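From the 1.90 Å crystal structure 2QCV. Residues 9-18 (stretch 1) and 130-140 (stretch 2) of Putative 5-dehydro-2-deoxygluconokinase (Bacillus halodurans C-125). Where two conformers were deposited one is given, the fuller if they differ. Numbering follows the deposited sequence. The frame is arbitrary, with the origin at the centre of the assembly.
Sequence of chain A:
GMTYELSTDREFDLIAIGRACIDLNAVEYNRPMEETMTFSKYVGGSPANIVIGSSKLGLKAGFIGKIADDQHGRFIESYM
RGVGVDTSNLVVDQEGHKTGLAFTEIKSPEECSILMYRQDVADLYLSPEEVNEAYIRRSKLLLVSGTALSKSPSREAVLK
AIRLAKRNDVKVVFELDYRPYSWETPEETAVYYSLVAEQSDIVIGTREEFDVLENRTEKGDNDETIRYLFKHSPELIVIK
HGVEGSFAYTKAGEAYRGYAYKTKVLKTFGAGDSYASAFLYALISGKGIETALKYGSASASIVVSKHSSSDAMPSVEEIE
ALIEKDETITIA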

ATOM      1  N   ASP A   9      23.468 -21.494  32.548  0.50 37.93           N
ATOM      2  CA  ASP A   9      22.293 -21.663  33.390  0.50 39.42           C
ATOM      3  C   ASP A   9      21.071 -21.155  32.673  0.50 38.38           C
ATOM      4  O   ASP A   9      21.111 -20.127  31.979  0.50 42.28           O
ATOM      5  CB  ASP A   9      22.435 -20.970  34.749  0.50 41.51           C
ATOM      6  CG  ASP A   9      21.510 -21.583  35.818  0.50 48.32           C
ATOM      7  OD1 ASP A   9      20.883 -22.642  35.544  0.50 50.85           O
ATOM      8  OD2 ASP A   9      21.414 -21.016  36.926  0.50 50.61           O
ATOM      9  N   ARG A  10      19.972 -21.880  32.819  0.50 35.87           N
ATOM     10  CA  ARG A  10      18.758 -21.493  32.113  0.50 33.78           C
ATOM     11  C   ARG A  10      17.609 -21.312  33.091  0.50 33.35           C
ATOM     12  O   ARG A  10      17.401 -22.118  33.986  0.50 32.97           O
ATOM     13  CB  ARG A  10      18.393 -22.510  31.034  0.50 32.73           C
ATOM     14  CG  ARG A  10      19.497 -22.770  30.008  0.50 35.21           C
ATOM     15  CD  ARG A  10      19.999 -21.503  29.320  0.50 36.13           C
ATOM     16  NE  ARG A  10      21.307 -21.704  28.692  0.50 35.08           N
ATOM     17  CZ  ARG A  10      21.511 -22.107  27.436  0.50 35.61           C
ATOM     18  NH1 ARG A  10      20.502 -22.369  26.616  0.50 34.03           N
ATOM     19  NH2 ARG A  10      22.755 -22.252  26.989  0.50 40.17           N
ATOM     20  N   GLU A  11      16.933 -20.193  32.919  1.00 31.35           N
ATOM     21  CA  GLU A  11      15.736 -19.774  33.649  1.00 31.59           C
ATOM     22  C   GLU A  11      14.438 -20.181  32.956  1.00 32.89           C
ATOM     23  O   GLU A  11      13.439 -20.496  33.600  1.00 34.99           O
ATOM     24  CB  GLU A  11      15.765 -18.260  33.798  1.00 32.16           C
ATOM     25  CG  GLU A  11      16.844 -17.847  34.776  1.00 44.96           C
ATOM     26  CD  GLU A  11      17.151 -16.374  34.670  1.00 56.70           C
ATOM     27  OE1 GLU A  11      17.942 -16.002  33.779  1.00 60.53           O
ATOM     28  OE2 GLU A  11      16.592 -15.600  35.470  1.00 59.12           O
ATOM     29  N   PHE A  12      14.454 -20.219  31.636  1.00 28.40           N
ATOM     30  CA  PHE A  12      13.266 -20.622  30.872  1.00 27.04           C
ATOM     31  C   PHE A  12      13.436 -22.025  30.252  1.00 29.17           C
ATOM     32  O   PHE A  12      14.502 -22.381  29.747  1.00 27.44           O
ATOM     33  CB  PHE A  12      12.997 -19.619  29.750  1.00 27.25           C
ATOM     34  CG  PHE A  12      12.601 -18.258  30.251  1.00 25.73           C
ATOM     35  CD1 PHE A  12      11.302 -18.019  30.672  1.00 30.47           C
ATOM     36  CD2 PHE A  12      13.517 -17.227  30.312  1.00 29.84           C
ATOM     37  CE1 PHE A  12      10.929 -16.774  31.150  1.00 32.02           C
ATOM     38  CE2 PHE A  12      13.141 -15.971  30.810  1.00 34.95           C
ATOM     39  CZ  PHE A  12      11.849 -15.770  31.234  1.00 30.11           C
ATOM     40  N   ASP A  13      12.360 -22.798  30.231  1.00 28.57           N
ATOM     41  CA  ASP A  13      12.321 -24.010  29.406  1.00 28.03           C
ATOM     42  C   ASP A  13      12.159 -23.694  27.912  1.00 27.42           C
ATOM     43  O   ASP A  13      12.794 -24.307  27.077  1.00 27.88           O
ATOM     44  CB  ASP A  13      11.204 -24.917  29.892  1.00 28.91           C
ATOM     45  CG  ASP A  13      11.461 -25.430  31.280  1.00 31.03           C
ATOM     46  OD1 ASP A  13      12.455 -26.152  31.451  1.00 31.78           O
ATOM     47  OD2 ASP A  13      10.676 -25.119  32.173  1.00 29.26           O
ATOM     48  N   LEU A  14      11.325 -22.712  27.580  1.00 24.66           N
ATOM     49  CA  LEU A  14      11.150 -22.304  26.205  1.00 27.77           C
ATOM     50  C   LEU A  14      10.760 -20.839  26.126  1.00 26.88           C
ATOM     51  O   LEU A  14      10.143 -20.283  27.060  1.00 26.91           O
ATOM     52  CB  LEU A  14      10.115 -23.162  25.483  1.00 28.34           C
ATOM     53  CG  LEU A  14       8.637 -22.975  25.746  1.00 34.28           C
ATOM     54  CD1 LEU A  14       7.856 -23.709  24.647  1.00 30.59           C
ATOM     55  CD2 LEU A  14       8.256 -23.499  27.144  1.00 32.44           C
ATOM     56  N   ILE A  15      11.180 -20.220  25.024  1.00 25.57           N
ATOM     57  CA  ILE A  15      10.719 -18.914  24.598  1.00 25.17           C
ATOM     58  C   ILE A  15      10.222 -19.106  23.166  1.00 27.74           C
ATOM     59  O   ILE A  15      10.934 -19.690  22.328  1.00 26.89           O
ATOM     60  CB  ILE A  15      11.852 -17.873  24.632  1.00 24.98           C
ATOM     61  CG1 ILE A  15      12.221 -17.578  26.077  1.00 25.81           C
ATOM     62  CG2 ILE A  15      11.408 -16.569  23.919  1.00 25.11           C
ATOM     63  CD1 ILE A  15      13.483 -16.664  26.205  1.00 26.08           C
ATOM     64  N   ALA A  16       8.992 -18.690  22.903  1.00 27.45           N
ATOM     65  CA  ALA A  16       8.420 -18.759  21.557  1.00 26.53           C
ATOM     66  C   ALA A  16       8.390 -17.371  20.949  1.00 27.18           C
ATOM     67  O   ALA A  16       8.343 -16.354  21.655  1.00 27.42           O
ATOM     68  CB  ALA A  16       7.037 -19.348  21.582  1.00 25.63           C
ATOM     69  N   ILE A  17       8.425 -17.338  19.621  1.00 27.42           N
ATOM     70  CA  ILE A  17       8.422 -16.083  18.871  1.00 26.26           C
ATOM     71  C   ILE A  17       7.357 -16.170  17.796  1.00 27.92           C
ATOM     72  O   ILE A  17       7.262 -17.151  17.070  1.00 27.38           O
ATOM     73  CB  ILE A  17       9.832 -15.734  18.271  1.00 26.77           C
ATOM     74  CG1 ILE A  17       9.818 -14.424  17.492  1.00 27.49           C
ATOM     75  CG2 ILE A  17      10.405 -16.864  17.425  1.00 28.59           C
ATOM     76  CD1 ILE A  17      11.223 -13.797  17.298  1.00 25.98           C
ATOM     77  N   GLY A  18       6.535 -15.118  17.749  1.00 28.34           N
ATOM     78  CA  GLY A  18       5.593 -14.911  16.665  1.00 27.73           C
ATOM     79  C   GLY A  18       4.274 -14.357  17.191  1.00 26.74           C
ATOM     80  O   GLY A  18       4.260 -13.360  17.902  1.00 27.27           O
TER
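Stretch 2 (130-140) EVNEAYIRRSK

Stretch 1 enters as a loop, turns a corner at Asp13 and continues as the strand that includes Leu14 to Ile17. Stretch 2 begins at Glu130, and a short helix starts at Glu133. Asn132 is the N-cap: its OD1 accepts weak hydrogen bonds from Ala134 N at 2.7 Å and Tyr135 N at 3.4 Å. A type I turn from Ile136 to Ser139 then brings the chain alongside Phe12, and the chain turns again at Lys140.

The two backbones meet in parallel at a single bridge, Phe12 with Ser139, whose CA atoms lie 4.4 Å apart. Phe12 N donates to Arg138 O at 2.9 Å, and Lys140 N donates to Phe12 O at 3.0 Å. Both bonds are close to straight. Arg138 O also accepts from Glu11 N at 3.0 Å, with a more bent geometry. Ser139 CA adds a CA-H...O contact to Phe12 O at 3.4 Å.

Charged side chains flank this bridge. Arg10 NH1 donates to Ser139 O at 2.7 Å, while Arg137 O lies over one face of the Arg10 guanidinium. Glu11 and Arg138 form a salt bridge, with OE2 of Glu11 3.2 Å from NH1 of Arg138. The Arg138 guanidinium also turns one face to Phe12 CE2, which is 3.5 Å from Arg138 NH1. A looser salt bridge joins Asp13 OD1 to Lys140 NZ at 3.4 Å.

The apolar contacts gather around Tyr135. Its ring meets that of Phe12 obliquely, with Phe12 CE2 3.8 Å from Tyr135 CE1. Ile15 points toward stretch 2 and sets CD1 over the Tyr135 ring face, 3.9 Å from the centroid, a CH-pi contact. The same Ile15 CD1 lies 3.7 Å from Ser139 CB. Farther along the strand, Ile17 CD1 approaches Val131 CG2 at 4.4 Å.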

ATOM      1  N   GLU A 130      13.611  -5.436  18.023  1.00 28.57           N
ATOM      2  CA  GLU A 130      12.829  -5.816  19.199  1.00 28.06           C
ATOM      3  C   GLU A 130      13.160  -7.221  19.716  1.00 26.96           C
ATOM      4  O   GLU A 130      12.558  -7.697  20.687  1.00 29.15           O
ATOM      5  CB  GLU A 130      11.362  -5.729  18.852  1.00 27.70           C
ATOM      6  CG  GLU A 130      10.948  -4.301  18.580  1.00 29.52           C
ATOM      7  CD  GLU A 130       9.686  -4.147  17.817  1.00 33.69           C
ATOM      8  OE1 GLU A 130       9.153  -5.143  17.283  1.00 30.08           O
ATOM      9  OE2 GLU A 130       9.207  -2.975  17.727  1.00 30.65           O
ATOM     10  N   VAL A 131      14.092  -7.892  19.049  1.00 29.03           N
ATOM     11  CA  VAL A 131      14.576  -9.214  19.427  1.00 25.49           C
ATOM     12  C   VAL A 131      15.849  -9.086  20.288  1.00 27.94           C
ATOM     13  O   VAL A 131      16.872  -8.590  19.831  1.00 27.39           O
ATOM     14  CB  VAL A 131      14.876 -10.053  18.207  1.00 26.36           C
ATOM     15  CG1 VAL A 131      15.392 -11.443  18.610  1.00 26.35           C
ATOM     16  CG2 VAL A 131      13.627 -10.160  17.356  1.00 25.05           C
ATOM     17  N   ASN A 132      15.752  -9.553  21.533  1.00 27.78           N
ATOM     18  CA  ASN A 132      16.774  -9.352  22.567  1.00 25.70           C
ATOM     19  C   ASN A 132      17.598 -10.624  22.837  1.00 26.90           C
ATOM     20  O   ASN A 132      17.085 -11.618  23.376  1.00 26.22           O
ATOM     21  CB  ASN A 132      16.105  -8.872  23.852  1.00 28.20           C
ATOM     22  CG  ASN A 132      17.108  -8.381  24.897  1.00 34.52           C
ATOM     23  OD1 ASN A 132      18.169  -8.949  25.063  1.00 49.88           O
ATOM     24  ND2 ASN A 132      16.773  -7.282  25.574  1.00 43.46           N
ATOM     25  N   GLU A 133      18.880 -10.574  22.514  1.00 25.40           N
ATOM     26  CA  GLU A 133      19.788 -11.705  22.778  1.00 25.60           C
ATOM     27  C   GLU A 133      19.878 -12.101  24.236  1.00 26.84           C
ATOM     28  O   GLU A 133      19.951 -13.305  24.526  1.00 25.32           O
ATOM     29  CB  GLU A 133      21.178 -11.427  22.205  1.00 26.06           C
ATOM     30  CG  GLU A 133      22.144 -12.581  22.302  1.00 29.33           C
ATOM     31  CD  GLU A 133      23.368 -12.363  21.441  1.00 30.58           C
ATOM     32  OE1 GLU A 133      23.488 -11.243  20.838  1.00 29.61           O
ATOM     33  OE2 GLU A 133      24.151 -13.317  21.320  1.00 30.76           O
ATOM     34  N   ALA A 134      19.847 -11.104  25.154  1.00 25.69           N
ATOM     35  CA  ALA A 134      19.922 -11.350  26.596  1.00 28.38           C
ATOM     36  C   ALA A 134      18.728 -12.145  27.105  1.00 29.54           C
ATOM     37  O   ALA A 134      18.844 -12.881  28.080  1.00 29.09           O
ATOM     38  CB  ALA A 134      20.055 -10.006  27.387  1.00 28.93           C
ATOM     39  N   TYR A 135      17.601 -12.053  26.402  1.00 28.26           N
ATOM     40  CA  TYR A 135      16.402 -12.780  26.784  1.00 26.98           C
ATOM     41  C   TYR A 135      16.485 -14.187  26.245  1.00 23.97           C
ATOM     42  O   TYR A 135      16.342 -15.151  26.971  1.00 22.79           O
ATOM     43  CB  TYR A 135      15.192 -12.098  26.202  1.00 26.33           C
ATOM     44  CG  TYR A 135      13.863 -12.603  26.686  1.00 24.89           C
ATOM     45  CD1 TYR A 135      13.563 -12.696  28.023  1.00 26.22           C
ATOM     46  CD2 TYR A 135      12.873 -12.961  25.777  1.00 26.26           C
ATOM     47  CE1 TYR A 135      12.288 -13.105  28.439  1.00 28.02           C
ATOM     48  CE2 TYR A 135      11.643 -13.389  26.198  1.00 24.04           C
ATOM     49  CZ  TYR A 135      11.343 -13.433  27.515  1.00 29.41           C
ATOM     50  OH  TYR A 135      10.071 -13.829  27.877  1.00 29.52           O
ATOM     51  N   ILE A 136      16.734 -14.304  24.956  1.00 25.22           N
ATOM     52  CA  ILE A 136      16.843 -15.624  24.307  1.00 25.01           C
ATOM     53  C   ILE A 136      17.846 -16.555  24.996  1.00 27.89           C
ATOM     54  O   ILE A 136      17.562 -17.727  25.250  1.00 25.83           O
ATOM     55  CB  ILE A 136      17.192 -15.448  22.796  1.00 24.88           C
ATOM     56  CG1 ILE A 136      16.013 -14.807  22.057  1.00 28.96           C
ATOM     57  CG2 ILE A 136      17.631 -16.777  22.144  1.00 24.55           C
ATOM     58  CD1 ILE A 136      16.318 -14.419  20.561  1.00 26.24           C
ATOM     59  N   ARG A 137      19.011 -16.035  25.363  1.00 27.76           N
ATOM     60  CA  ARG A 137      20.015 -16.880  25.979  1.00 26.98           C
ATOM     61  C   ARG A 137      19.681 -17.457  27.362  1.00 27.40           C
ATOM     62  O   ARG A 137      20.408 -18.314  27.828  1.00 26.87           O
ATOM     63  CB  ARG A 137      21.356 -16.188  26.027  1.00 28.23           C
ATOM     64  CG  ARG A 137      21.426 -15.084  26.988  1.00 26.84           C
ATOM     65  CD  ARG A 137      22.739 -14.340  26.777  1.00 36.13           C
ATOM     66  NE  ARG A 137      22.850 -13.259  27.735  1.00 45.10           N
ATOM     67  CZ  ARG A 137      23.533 -12.127  27.526  1.00 54.61           C
ATOM     68  NH1 ARG A 137      24.175 -11.900  26.380  1.00 57.38           N
ATOM     69  NH2 ARG A 137      23.547 -11.197  28.469  1.00 47.34           N
ATOM     70  N   ARG A 138      18.594 -17.002  27.980  1.00 27.66           N
ATOM     71  CA  ARG A 138      18.126 -17.538  29.267  1.00 27.49           C
ATOM     72  C   ARG A 138      17.248 -18.752  29.124  1.00 26.86           C
ATOM     73  O   ARG A 138      16.707 -19.253  30.108  1.00 28.49           O
ATOM     74  CB  ARG A 138      17.299 -16.467  29.961  1.00 27.77           C
ATOM     75  CG  ARG A 138      18.083 -15.207  30.082  1.00 36.31           C
ATOM     76  CD  ARG A 138      17.715 -14.412  31.264  1.00 42.74           C
ATOM     77  NE  ARG A 138      16.644 -13.499  31.046  1.00 45.99           N
ATOM     78  CZ  ARG A 138      15.571 -13.366  31.826  1.00 47.92           C
ATOM     79  NH1 ARG A 138      15.341 -14.126  32.896  1.00 50.88           N
ATOM     80  NH2 ARG A 138      14.698 -12.455  31.500  1.00 37.11           N
ATOM     81  N   SER A 139      17.083 -19.215  27.899  1.00 24.84           N
ATOM     82  CA  SER A 139      16.191 -20.348  27.600  1.00 26.81           C
ATOM     83  C   SER A 139      16.911 -21.609  27.091  1.00 28.04           C
ATOM     84  O   SER A 139      17.936 -21.544  26.423  1.00 27.38           O
ATOM     85  CB  SER A 139      15.134 -19.935  26.584  1.00 26.51           C
ATOM     86  OG  SER A 139      14.123 -20.939  26.476  1.00 26.73           O
ATOM     87  N   LYS A 140      16.337 -22.754  27.410  1.00 27.14           N
ATOM     88  CA  LYS A 140      16.736 -24.032  26.838  1.00 28.37           C
ATOM     89  C   LYS A 140      16.461 -24.124  25.354  1.00 29.49           C
ATOM     90  O   LYS A 140      17.313 -24.614  24.577  1.00 26.21           O
ATOM     91  CB  LYS A 140      15.996 -25.171  27.573  1.00 29.62           C
ATOM     92  CG  LYS A 140      16.376 -25.343  29.027  1.00 34.47           C
ATOM     93  CD  LYS A 140      15.670 -26.582  29.648  1.00 34.80           C
ATOM     94  CE  LYS A 140      15.758 -26.486  31.159  1.00 41.93           C
ATOM     95  NZ  LYS A 140      15.380 -27.751  31.822  1.00 47.76           N
TER